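Local atomic coordinates of mandelate racemase/muconate lactonizing enzyme family protein (Azoarcus sp., PDB entry 2QDE), a protein that belongs to the mandelate racemase/muconate lactonizing enzyme family of the enolase superfamily, pairing a capping domain with a metal-binding barrel domain. Residues D71-K76 and Q102-V107; E133-G138 and L312-D317; R234-V239 and A263-M268. All coordinates share one frame; numbering follows the deposited sequence.

Interaction 1. Residues D71-K76 and Q102-V107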
ATOM      1  N   ASP A  71      36.411  13.138 -25.198  1.00 21.37           N
ATOM      2  CA  ASP A  71      36.345  14.476 -24.616  1.00 23.09           C
ATOM      3  C   ASP A  71      36.136  14.512 -23.110  1.00 23.27           C
ATOM      4  O   ASP A  71      36.382  15.539 -22.477  1.00 23.00           O
ATOM      5  CB  ASP A  71      35.231  15.293 -25.283  1.00 24.67           C
ATOM      6  CG  ASP A  71      35.531  15.619 -26.735  1.00 26.78           C
ATOM      7  OD1 ASP A  71      36.633  16.137 -27.006  1.00 28.68           O
ATOM      8  OD2 ASP A  71      34.668  15.369 -27.600  1.00 27.38           O
ATOM      9  N   PHE A  72      35.686  13.399 -22.537  1.00 22.21           N
ATOM     10  CA  PHE A  72      35.422  13.343 -21.106  1.00 21.25           C
ATOM     11  C   PHE A  72      36.096  12.207 -20.344  1.00 22.18           C
ATOM     12  O   PHE A  72      36.955  12.455 -19.497  1.00 22.78           O
ATOM     13  CB  PHE A  72      33.911  13.289 -20.873  1.00 21.16           C
ATOM     14  CG  PHE A  72      33.206  14.553 -21.257  1.00 20.92           C
ATOM     15  CD1 PHE A  72      33.095  15.605 -20.349  1.00 20.68           C
ATOM     16  CD2 PHE A  72      32.696  14.716 -22.543  1.00 19.56           C
ATOM     17  CE1 PHE A  72      32.485  16.805 -20.717  1.00 21.99           C
ATOM     18  CE2 PHE A  72      32.085  15.913 -22.920  1.00 20.89           C
ATOM     19  CZ  PHE A  72      31.979  16.958 -22.005  1.00 21.28           C
ATOM     20  N   PHE A  73      35.709  10.969 -20.628  1.00 20.26           N
ATOM     21  CA  PHE A  73      36.301   9.850 -19.909  1.00 20.11           C
ATOM     22  C   PHE A  73      37.828   9.835 -19.992  1.00 21.25           C
ATOM     23  O   PHE A  73      38.503   9.664 -18.974  1.00 19.81           O
ATOM     24  CB  PHE A  73      35.736   8.517 -20.415  1.00 19.66           C
ATOM     25  CG  PHE A  73      34.255   8.341 -20.160  1.00 17.39           C
ATOM     26  CD1 PHE A  73      33.629   8.990 -19.090  1.00 18.32           C
ATOM     27  CD2 PHE A  73      33.490   7.507 -20.981  1.00 17.39           C
ATOM     28  CE1 PHE A  73      32.257   8.812 -18.839  1.00 16.51           C
ATOM     29  CE2 PHE A  73      32.117   7.322 -20.735  1.00 17.62           C
ATOM     30  CZ  PHE A  73      31.506   7.980 -19.660  1.00 15.69           C
ATOM     31  N   ALA A  74      38.361  10.023 -21.200  1.00 20.16           N
ATOM     32  CA  ALA A  74      39.807  10.005 -21.427  1.00 20.82           C
ATOM     33  C   ALA A  74      40.615  10.986 -20.575  1.00 20.86           C
ATOM     34  O   ALA A  74      41.494  10.574 -19.822  1.00 20.71           O
ATOM     35  CB  ALA A  74      40.111  10.229 -22.923  1.00 20.73           C
ATOM     36  N   PRO A  75      40.336  12.296 -20.680  1.00 21.04           N
ATOM     37  CA  PRO A  75      41.116  13.230 -19.863  1.00 21.93           C
ATOM     38  C   PRO A  75      40.773  13.230 -18.374  1.00 23.09           C
ATOM     39  O   PRO A  75      41.658  13.300 -17.521  1.00 22.28           O
ATOM     40  CB  PRO A  75      40.838  14.583 -20.524  1.00 21.92           C
ATOM     41  CG  PRO A  75      39.433  14.424 -21.013  1.00 21.80           C
ATOM     42  CD  PRO A  75      39.434  13.024 -21.593  1.00 20.23           C
ATOM     43  N   LYS A  76      39.490  13.126 -18.059  1.00 21.66           N
ATOM     44  CA  LYS A  76      39.062  13.163 -16.669  1.00 21.39           C
ATOM     45  C   LYS A  76      39.201  11.891 -15.839  1.00 20.86           C
ATOM     46  O   LYS A  76      39.373  11.972 -14.625  1.00 21.07           O
ATOM     47  CB  LYS A  76      37.612  13.645 -16.594  1.00 22.93           C
ATOM     48  CG  LYS A  76      37.400  15.063 -17.099  1.00 24.62           C
ATOM     49  CD  LYS A  76      38.195  16.065 -16.272  1.00 28.27           C
ATOM     50  CE  LYS A  76      37.942  17.487 -16.744  1.00 31.78           C
ATOM     51  NZ  LYS A  76      36.496  17.830 -16.634  1.00 33.27           N
ATOM     52  N   GLN A 102      26.245   2.554 -23.120  1.00 13.10           N
ATOM     53  CA  GLN A 102      27.040   1.815 -24.102  1.00 15.08           C
ATOM     54  C   GLN A 102      28.487   2.302 -24.168  1.00 15.74           C
ATOM     55  O   GLN A 102      29.410   1.502 -24.337  1.00 15.62           O
ATOM     56  CB  GLN A 102      26.388   1.899 -25.481  1.00 14.72           C
ATOM     57  CG  GLN A 102      27.138   1.157 -26.583  1.00 14.86           C
ATOM     58  CD  GLN A 102      26.304   1.000 -27.842  1.00 14.50           C
ATOM     59  OE1 GLN A 102      25.437   1.819 -28.123  1.00 14.11           O
ATOM     60  NE2 GLN A 102      26.573  -0.050 -28.612  1.00 14.81           N
ATOM     61  N   ALA A 103      28.675   3.612 -24.032  1.00 16.12           N
ATOM     62  CA  ALA A 103      30.010   4.207 -24.048  1.00 16.63           C
ATOM     63  C   ALA A 103      30.763   3.731 -22.805  1.00 17.80           C
ATOM     64  O   ALA A 103      31.932   3.347 -22.884  1.00 17.91           O
ATOM     65  CB  ALA A 103      29.907   5.724 -24.052  1.00 15.88           C
ATOM     66  N   LYS A 104      30.083   3.757 -21.662  1.00 16.05           N
ATOM     67  CA  LYS A 104      30.683   3.314 -20.406  1.00 16.59           C
ATOM     68  C   LYS A 104      31.023   1.827 -20.496  1.00 16.12           C
ATOM     69  O   LYS A 104      32.094   1.397 -20.060  1.00 15.95           O
ATOM     70  CB  LYS A 104      29.720   3.537 -19.235  1.00 16.32           C
ATOM     71  CG  LYS A 104      29.436   4.992 -18.895  1.00 17.34           C
ATOM     72  CD  LYS A 104      28.312   5.091 -17.859  1.00 15.42           C
ATOM     73  CE  LYS A 104      28.080   6.523 -17.410  1.00 14.27           C
ATOM     74  NZ  LYS A 104      26.854   6.660 -16.577  1.00 15.48           N
ATOM     75  N   ALA A 105      30.109   1.049 -21.066  1.00 14.37           N
ATOM     76  CA  ALA A 105      30.313  -0.387 -21.208  1.00 15.61           C
ATOM     77  C   ALA A 105      31.563  -0.672 -22.033  1.00 15.66           C
ATOM     78  O   ALA A 105      32.358  -1.543 -21.694  1.00 14.22           O
ATOM     79  CB  ALA A 105      29.102  -1.026 -21.869  1.00 14.22           C
ATOM     80  N   THR A 106      31.727   0.069 -23.120  1.00 16.21           N
ATOM     81  CA  THR A 106      32.873  -0.103 -23.995  1.00 15.32           C
ATOM     82  C   THR A 106      34.189   0.094 -23.245  1.00 14.53           C
ATOM     83  O   THR A 106      35.145  -0.664 -23.436  1.00 15.79           O
ATOM     84  CB  THR A 106      32.791   0.870 -25.169  1.00 14.99           C
ATOM     85  OG1 THR A 106      31.583   0.618 -25.895  1.00 14.14           O
ATOM     86  CG2 THR A 106      33.979   0.687 -26.105  1.00 16.17           C
ATOM     87  N   VAL A 107      34.234   1.112 -22.392  1.00 13.52           N
ATOM     88  CA  VAL A 107      35.422   1.390 -21.598  1.00 13.84           C
ATOM     89  C   VAL A 107      35.673   0.217 -20.646  1.00 15.63           C
ATOM     90  O   VAL A 107      36.792  -0.280 -20.527  1.00 14.14           O
ATOM     91  CB  VAL A 107      35.235   2.686 -20.773  1.00 13.36           C
ATOM     92  CG1 VAL A 107      36.388   2.854 -19.784  1.00 14.92           C
ATOM     93  CG2 VAL A 107      35.158   3.882 -21.707  1.00 13.48           C
TER
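F73 meets A103, K104 and V107 in a buried helix-helix packing contact within the N-terminal capping domain of the enolase-superfamily fold, where helices 62-78 and 101-119 run in roughly the same direction. Their short axes stay 11.8 Å apart at an angle of 36°, too far for backbone contact, and the F73 ring bridges the gap. The ring reaches it with CG beside the backbone N and anti to the carbonyl carbon (chi1 -64°). A103 CB lies at the ring edge, 4.3 Å from F73 CE2, while the K104 and V107 carbons approach obliquely. V107 turns its CG2 branch to the ring, 4.1 Å from F73 CD2. M93 and L96 of helix 86-96 also touch F73, which places the ring among three helices. K104 contributes only aliphatic carbon here: its extended chain crosses F73 at about a right angle and carries NZ on to a salt bridge with D94 and a hydrogen bond to T97 O. One turn of the second helix is doubly tied, since Q102 O accepts from both T106 N and T106 OG1, which arrive from opposite faces of its plane. Across the helices the tightest approach is K104 CG to F73 CZ, at 3.7 Å.

Interaction 2. Residues E133-G138 and L312-D317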
ATOM      1  N   GLU A 133      31.250 -24.601 -18.664  1.00 23.49           N
ATOM      2  CA  GLU A 133      32.205 -24.632 -19.768  1.00 25.22           C
ATOM      3  C   GLU A 133      31.662 -24.142 -21.102  1.00 24.57           C
ATOM      4  O   GLU A 133      32.414 -23.634 -21.935  1.00 26.70           O
ATOM      5  CB  GLU A 133      32.773 -26.043 -19.904  1.00 27.94           C
ATOM      6  CG  GLU A 133      33.476 -26.492 -18.633  1.00 33.00           C
ATOM      7  CD  GLU A 133      33.829 -27.960 -18.638  1.00 37.57           C
ATOM      8  OE1 GLU A 133      32.997 -28.778 -19.113  1.00 38.29           O
ATOM      9  OE2 GLU A 133      34.930 -28.298 -18.150  1.00 39.91           O
ATOM     10  N   ARG A 134      30.362 -24.290 -21.308  1.00 22.28           N
ATOM     11  CA  ARG A 134      29.743 -23.835 -22.540  1.00 22.12           C
ATOM     12  C   ARG A 134      28.374 -23.258 -22.225  1.00 21.41           C
ATOM     13  O   ARG A 134      27.746 -23.620 -21.229  1.00 19.47           O
ATOM     14  CB  ARG A 134      29.638 -24.978 -23.550  1.00 22.88           C
ATOM     15  CG  ARG A 134      28.772 -26.131 -23.122  1.00 25.22           C
ATOM     16  CD  ARG A 134      28.802 -27.199 -24.192  1.00 26.08           C
ATOM     17  NE  ARG A 134      27.876 -28.289 -23.913  1.00 28.66           N
ATOM     18  CZ  ARG A 134      27.669 -29.317 -24.729  1.00 29.25           C
ATOM     19  NH1 ARG A 134      28.330 -29.396 -25.883  1.00 28.96           N
ATOM     20  NH2 ARG A 134      26.798 -30.258 -24.401  1.00 28.65           N
ATOM     21  N   ILE A 135      27.923 -22.359 -23.089  1.00 19.25           N
ATOM     22  CA  ILE A 135      26.666 -21.655 -22.901  1.00 18.97           C
ATOM     23  C   ILE A 135      25.608 -22.029 -23.923  1.00 18.92           C
ATOM     24  O   ILE A 135      25.781 -21.783 -25.121  1.00 19.59           O
ATOM     25  CB  ILE A 135      26.917 -20.132 -23.000  1.00 19.45           C
ATOM     26  CG1 ILE A 135      28.095 -19.750 -22.104  1.00 18.92           C
ATOM     27  CG2 ILE A 135      25.653 -19.358 -22.646  1.00 19.17           C
ATOM     28  CD1 ILE A 135      28.702 -18.403 -22.441  1.00 19.61           C
ATOM     29  N   PRO A 136      24.494 -22.622 -23.470  1.00 18.74           N
ATOM     30  CA  PRO A 136      23.429 -22.997 -24.403  1.00 18.73           C
ATOM     31  C   PRO A 136      22.774 -21.730 -24.964  1.00 20.27           C
ATOM     32  O   PRO A 136      22.469 -20.791 -24.218  1.00 18.50           O
ATOM     33  CB  PRO A 136      22.483 -23.825 -23.532  1.00 18.68           C
ATOM     34  CG  PRO A 136      22.671 -23.226 -22.163  1.00 18.28           C
ATOM     35  CD  PRO A 136      24.167 -23.040 -22.095  1.00 18.20           C
ATOM     36  N   LEU A 137      22.554 -21.711 -26.277  1.00 19.71           N
ATOM     37  CA  LEU A 137      21.980 -20.552 -26.939  1.00 19.47           C
ATOM     38  C   LEU A 137      20.634 -20.762 -27.618  1.00 20.33           C
ATOM     39  O   LEU A 137      20.246 -21.879 -27.959  1.00 20.79           O
ATOM     40  CB  LEU A 137      22.954 -20.026 -27.996  1.00 20.71           C
ATOM     41  CG  LEU A 137      24.351 -19.582 -27.565  1.00 20.88           C
ATOM     42  CD1 LEU A 137      25.223 -19.384 -28.813  1.00 21.62           C
ATOM     43  CD2 LEU A 137      24.259 -18.295 -26.750  1.00 18.87           C
ATOM     44  N   GLY A 138      19.946 -19.643 -27.810  1.00 20.69           N
ATOM     45  CA  GLY A 138      18.673 -19.599 -28.499  1.00 21.34           C
ATOM     46  C   GLY A 138      18.949 -18.571 -29.583  1.00 21.84           C
ATOM     47  O   GLY A 138      19.989 -17.910 -29.526  1.00 21.60           O
ATOM     48  N   LEU A 312      31.164 -13.322 -19.182  1.00 14.59           N
ATOM     49  CA  LEU A 312      30.186 -13.112 -18.122  1.00 16.74           C
ATOM     50  C   LEU A 312      29.166 -14.256 -18.028  1.00 17.22           C
ATOM     51  O   LEU A 312      28.832 -14.700 -16.930  1.00 16.03           O
ATOM     52  CB  LEU A 312      29.443 -11.791 -18.353  1.00 16.20           C
ATOM     53  CG  LEU A 312      28.360 -11.459 -17.323  1.00 16.57           C
ATOM     54  CD1 LEU A 312      29.026 -11.076 -16.013  1.00 15.94           C
ATOM     55  CD2 LEU A 312      27.473 -10.322 -17.829  1.00 15.98           C
ATOM     56  N   LEU A 313      28.666 -14.720 -19.173  1.00 15.75           N
ATOM     57  CA  LEU A 313      27.677 -15.795 -19.181  1.00 17.88           C
ATOM     58  C   LEU A 313      28.225 -17.128 -18.686  1.00 18.18           C
ATOM     59  O   LEU A 313      27.469 -17.977 -18.211  1.00 18.16           O
ATOM     60  CB  LEU A 313      27.086 -15.989 -20.583  1.00 17.81           C
ATOM     61  CG  LEU A 313      26.367 -14.787 -21.205  1.00 21.16           C
ATOM     62  CD1 LEU A 313      25.758 -15.189 -22.534  1.00 18.43           C
ATOM     63  CD2 LEU A 313      25.291 -14.279 -20.266  1.00 23.26           C
ATOM     64  N   ALA A 314      29.536 -17.317 -18.799  1.00 16.73           N
ATOM     65  CA  ALA A 314      30.149 -18.559 -18.349  1.00 16.35           C
ATOM     66  C   ALA A 314      30.593 -18.471 -16.891  1.00 15.66           C
ATOM     67  O   ALA A 314      30.736 -19.494 -16.220  1.00 17.42           O
ATOM     68  CB  ALA A 314      31.340 -18.902 -19.229  1.00 15.43           C
ATOM     69  N   ALA A 315      30.798 -17.254 -16.397  1.00 14.08           N
ATOM     70  CA  ALA A 315      31.268 -17.069 -15.030  1.00 14.93           C
ATOM     71  C   ALA A 315      30.192 -16.775 -13.985  1.00 15.98           C
ATOM     72  O   ALA A 315      30.208 -17.361 -12.900  1.00 15.02           O
ATOM     73  CB  ALA A 315      32.329 -15.964 -14.990  1.00 14.29           C
ATOM     74  N   ASN A 316      29.268 -15.873 -14.306  1.00 15.78           N
ATOM     75  CA  ASN A 316      28.223 -15.489 -13.355  1.00 14.88           C
ATOM     76  C   ASN A 316      27.277 -16.631 -13.003  1.00 13.91           C
ATOM     77  O   ASN A 316      26.516 -17.115 -13.838  1.00 15.27           O
ATOM     78  CB  ASN A 316      27.448 -14.283 -13.891  1.00 13.86           C
ATOM     79  CG  ASN A 316      26.458 -13.738 -12.889  1.00 15.87           C
ATOM     80  OD1 ASN A 316      25.298 -14.142 -12.867  1.00 15.59           O
ATOM     81  ND2 ASN A 316      26.917 -12.823 -12.042  1.00 15.15           N
ATOM     82  N   ASP A 317      27.340 -17.044 -11.744  1.00 14.53           N
ATOM     83  CA  ASP A 317      26.540 -18.147 -11.235  1.00 15.53           C
ATOM     84  C   ASP A 317      25.044 -18.046 -11.519  1.00 15.75           C
ATOM     85  O   ASP A 317      24.406 -19.025 -11.903  1.00 14.37           O
ATOM     86  CB  ASP A 317      26.756 -18.293  -9.733  1.00 15.70           C
ATOM     87  CG  ASP A 317      26.093 -19.528  -9.181  1.00 19.75           C
ATOM     88  OD1 ASP A 317      26.494 -20.643  -9.587  1.00 21.13           O
ATOM     89  OD2 ASP A 317      25.171 -19.385  -8.356  1.00 21.77           O
TER
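I135 meets L313 and A314 with one flat group at the interface, the peptide joining L313 to A314: I135 CD1 sits over one face of it, almost directly above the nitrogen, 3.9 Å from A314 N. No side chain in the contact is planar; R134 starts away from the helix, and its guanidinium makes a cation-pi contact with Y356. The fold is the modified TIM barrel of the enolase superfamily. Strand 135-140 opens the run of parallel strands that ends with 294-296, and helix 303-315 follows that last strand, so the contact lies near where the barrel closes. The nearest backbones, I135 and A314, are 6.5 Å apart between CA atoms. I135 fills the interval with both branches. CG1, beside the backbone N (chi1 -49°), extends to CD1, which ends 3.4 Å from L313 CB, tighter than usual van der Waals contact, and 4.2 Å from A314 CB. The CG2 methyl of I135 meets a leucine methyl, L313 CD1, at 4.2 Å, and the two side chains cross at about a right angle. The helix finishes here: N316 N bonds to L312 O at 2.9 Å, and N316 is the first residue to leave helical geometry. Q324 touches both I135 and L313 and makes backbone hydrogen bonds with P136 and G138; D317 N is bonded to E87 of a third subunit. With methyl and methylene carbons facing a peptide, the attraction between the two segments is dispersive and depends on close fit, while the directional bonds of the strand go to its neighbours.

Interaction 3. Residues R234-V239 and A263-M268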
ATOM      1  N   ARG A 234      -0.216  -4.146 -14.924  1.00 22.56           N
ATOM      2  CA  ARG A 234      -1.636  -4.240 -15.264  1.00 24.14           C
ATOM      3  C   ARG A 234      -1.900  -5.290 -16.356  1.00 25.23           C
ATOM      4  O   ARG A 234      -2.962  -5.925 -16.375  1.00 24.68           O
ATOM      5  CB  ARG A 234      -2.166  -2.880 -15.725  1.00 24.83           C
ATOM      6  CG  ARG A 234      -3.687  -2.818 -15.808  1.00 26.28           C
ATOM      7  CD  ARG A 234      -4.167  -1.619 -16.613  1.00 26.09           C
ATOM      8  NE  ARG A 234      -3.558  -0.376 -16.158  1.00 25.72           N
ATOM      9  CZ  ARG A 234      -2.743   0.369 -16.899  1.00 24.84           C
ATOM     10  NH1 ARG A 234      -2.439  -0.005 -18.131  1.00 23.24           N
ATOM     11  NH2 ARG A 234      -2.234   1.490 -16.407  1.00 27.69           N
ATOM     12  N   LEU A 235      -0.934  -5.468 -17.254  1.00 23.00           N
ATOM     13  CA  LEU A 235      -1.057  -6.439 -18.335  1.00 21.72           C
ATOM     14  C   LEU A 235      -0.960  -7.841 -17.763  1.00 22.01           C
ATOM     15  O   LEU A 235      -1.733  -8.726 -18.131  1.00 22.74           O
ATOM     16  CB  LEU A 235       0.053  -6.231 -19.371  1.00 21.14           C
ATOM     17  CG  LEU A 235      -0.032  -7.053 -20.658  1.00 22.48           C
ATOM     18  CD1 LEU A 235      -1.330  -6.732 -21.388  1.00 23.22           C
ATOM     19  CD2 LEU A 235       1.162  -6.728 -21.557  1.00 22.34           C
ATOM     20  N   ARG A 236      -0.001  -8.040 -16.865  1.00 20.93           N
ATOM     21  CA  ARG A 236       0.194  -9.339 -16.237  1.00 22.65           C
ATOM     22  C   ARG A 236      -1.081  -9.779 -15.515  1.00 23.80           C
ATOM     23  O   ARG A 236      -1.286 -10.968 -15.275  1.00 24.80           O
ATOM     24  CB  ARG A 236       1.362  -9.287 -15.244  1.00 22.01           C
ATOM     25  CG  ARG A 236       2.712  -9.020 -15.894  1.00 20.89           C
ATOM     26  CD  ARG A 236       3.891  -9.219 -14.936  1.00 21.21           C
ATOM     27  NE  ARG A 236       3.889 -10.564 -14.373  1.00 21.40           N
ATOM     28  CZ  ARG A 236       3.378 -10.874 -13.190  1.00 22.04           C
ATOM     29  NH1 ARG A 236       2.844  -9.926 -12.433  1.00 20.21           N
ATOM     30  NH2 ARG A 236       3.358 -12.137 -12.790  1.00 23.17           N
ATOM     31  N   GLY A 237      -1.935  -8.815 -15.181  1.00 24.51           N
ATOM     32  CA  GLY A 237      -3.173  -9.130 -14.494  1.00 26.02           C
ATOM     33  C   GLY A 237      -4.322  -9.454 -15.437  1.00 26.89           C
ATOM     34  O   GLY A 237      -5.407  -9.830 -14.991  1.00 27.31           O
ATOM     35  N   LYS A 238      -4.097  -9.305 -16.740  1.00 26.02           N
ATOM     36  CA  LYS A 238      -5.139  -9.581 -17.720  1.00 24.92           C
ATOM     37  C   LYS A 238      -4.773 -10.705 -18.694  1.00 25.71           C
ATOM     38  O   LYS A 238      -5.630 -11.165 -19.449  1.00 26.38           O
ATOM     39  CB  LYS A 238      -5.473  -8.322 -18.533  1.00 26.33           C
ATOM     40  CG  LYS A 238      -5.880  -7.089 -17.722  1.00 27.33           C
ATOM     41  CD  LYS A 238      -6.990  -7.373 -16.708  1.00 29.24           C
ATOM     42  CE  LYS A 238      -8.293  -7.795 -17.352  1.00 28.12           C
ATOM     43  NZ  LYS A 238      -9.377  -7.899 -16.314  1.00 27.52           N
ATOM     44  N   VAL A 239      -3.511 -11.136 -18.693  1.00 23.24           N
ATOM     45  CA  VAL A 239      -3.087 -12.204 -19.596  1.00 21.29           C
ATOM     46  C   VAL A 239      -2.347 -13.316 -18.869  1.00 21.67           C
ATOM     47  O   VAL A 239      -1.724 -13.093 -17.832  1.00 21.59           O
ATOM     48  CB  VAL A 239      -2.165 -11.679 -20.732  1.00 20.30           C
ATOM     49  CG1 VAL A 239      -2.876 -10.594 -21.516  1.00 18.26           C
ATOM     50  CG2 VAL A 239      -0.853 -11.165 -20.157  1.00 17.09           C
ATOM     51  N   ALA A 263       6.100  -6.216 -12.214  1.00 19.75           N
ATOM     52  CA  ALA A 263       5.951  -5.899 -13.629  1.00 19.42           C
ATOM     53  C   ALA A 263       6.542  -6.926 -14.594  1.00 18.54           C
ATOM     54  O   ALA A 263       6.436  -6.759 -15.809  1.00 18.71           O
ATOM     55  CB  ALA A 263       6.556  -4.524 -13.909  1.00 16.65           C
ATOM     56  N   ALA A 264       7.160  -7.985 -14.077  1.00 15.84           N
ATOM     57  CA  ALA A 264       7.762  -8.966 -14.972  1.00 17.48           C
ATOM     58  C   ALA A 264       7.872 -10.379 -14.430  1.00 16.40           C
ATOM     59  O   ALA A 264       7.979 -10.588 -13.226  1.00 18.23           O
ATOM     60  CB  ALA A 264       9.145  -8.478 -15.412  1.00 14.14           C
ATOM     61  N   ASP A 265       7.867 -11.341 -15.349  1.00 16.34           N
ATOM     62  CA  ASP A 265       7.987 -12.760 -15.027  1.00 16.76           C
ATOM     63  C   ASP A 265       9.389 -13.256 -15.387  1.00 17.08           C
ATOM     64  O   ASP A 265       9.751 -14.398 -15.107  1.00 13.71           O
ATOM     65  CB  ASP A 265       6.948 -13.559 -15.810  1.00 18.65           C
ATOM     66  CG  ASP A 265       5.528 -13.207 -15.412  1.00 20.93           C
ATOM     67  OD1 ASP A 265       5.189 -13.420 -14.229  1.00 20.56           O
ATOM     68  OD2 ASP A 265       4.760 -12.715 -16.275  1.00 21.36           O
ATOM     69  N   GLY A 266      10.169 -12.378 -16.011  1.00 15.13           N
ATOM     70  CA  GLY A 266      11.518 -12.723 -16.430  1.00 14.76           C
ATOM     71  C   GLY A 266      12.214 -11.477 -16.942  1.00 13.69           C
ATOM     72  O   GLY A 266      11.561 -10.453 -17.147  1.00 11.00           O
ATOM     73  N   LEU A 267      13.522 -11.562 -17.176  1.00 12.79           N
ATOM     74  CA  LEU A 267      14.284 -10.391 -17.618  1.00 15.18           C
ATOM     75  C   LEU A 267      15.294 -10.684 -18.728  1.00 14.48           C
ATOM     76  O   LEU A 267      15.768 -11.810 -18.857  1.00 15.93           O
ATOM     77  CB  LEU A 267      15.050  -9.815 -16.422  1.00 14.16           C
ATOM     78  CG  LEU A 267      14.319  -9.588 -15.093  1.00 14.72           C
ATOM     79  CD1 LEU A 267      15.343  -9.492 -13.961  1.00 14.86           C
ATOM     80  CD2 LEU A 267      13.470  -8.335 -15.167  1.00 12.60           C
ATOM     81  N   MET A 268      15.611  -9.668 -19.527  1.00 14.48           N
ATOM     82  CA  MET A 268      16.621  -9.803 -20.575  1.00 16.16           C
ATOM     83  C   MET A 268      17.687  -8.767 -20.246  1.00 15.26           C
ATOM     84  O   MET A 268      17.377  -7.680 -19.756  1.00 15.12           O
ATOM     85  CB  MET A 268      16.090  -9.492 -21.983  1.00 15.48           C
ATOM     86  CG  MET A 268      14.596  -9.399 -22.151  1.00 22.48           C
ATOM     87  SD  MET A 268      13.716 -10.917 -21.832  1.00 23.19           S
ATOM     88  CE  MET A 268      14.757 -12.085 -22.639  1.00 17.87           C
TER
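R236 and D265 form a buried salt bridge between R236, in the last part of helix 229-236, and D265, on the way into strand 266-269. The arginine side chain starts with CG beside the backbone N, runs extended through chi2, and bends at chi3 (57°), which swings the guanidinium around to present NE and NH2 to the carboxylate. At the bend, R236 CD packs against the backbone, 3.5 Å from A263 C and 3.6 Å from A264 N. A264 O lies over one face of the guanidinium, whereas D265 CG is at its edge, in plane. The grip is side-on, one nitrogen to each oxygen: R236 NE to D265 OD2 is 3.0 Å and nearly straight (167°), and R236 NH2 to D265 OD1 is 2.7 Å but more bent. The two planes stand 60° apart, so the pairing is twisted: OD1 is met on its syn side, while OD2 is met from well above the carboxylate plane. Both oxygens have further donors, I243 N for OD2 and Y202 OH of a neighbouring subunit for OD1, which would fix the rotation of the group. Among its surroundings, the bridge joins the beta-alpha-beta unit of strand 243-245, helix 252-261 and strand 266-269 to the helix preceding it: R236 also touches I243, and a backbone hydrogen bond to I243 holds D265 beside strand 243-245, the parallel neighbour of 266-269.

Interaction 1 comes first along the chain, in the N-terminal domain, and joins helices alone; interactions 2 and 3 reach the barrel's parallel strands. Both segments of interaction 3 fall between those of interaction 2. Centres lie about 27 Å (1 and 2), 35 Å (1 and 3) and 25 Å (2 and 3) apart. Interaction 2 ties the first barrel strand to the helix after strand 294-296; interaction 3 joins the helix before strand 243-245 to the loop before strand 266-269, late in that run, the A264 side chain lying about 13 Å from barium. Barium ligands D195, N197, E221 and D246 lie at or just after strands 192-195, 220-221 and 243-245, between the two contacts in sheet order.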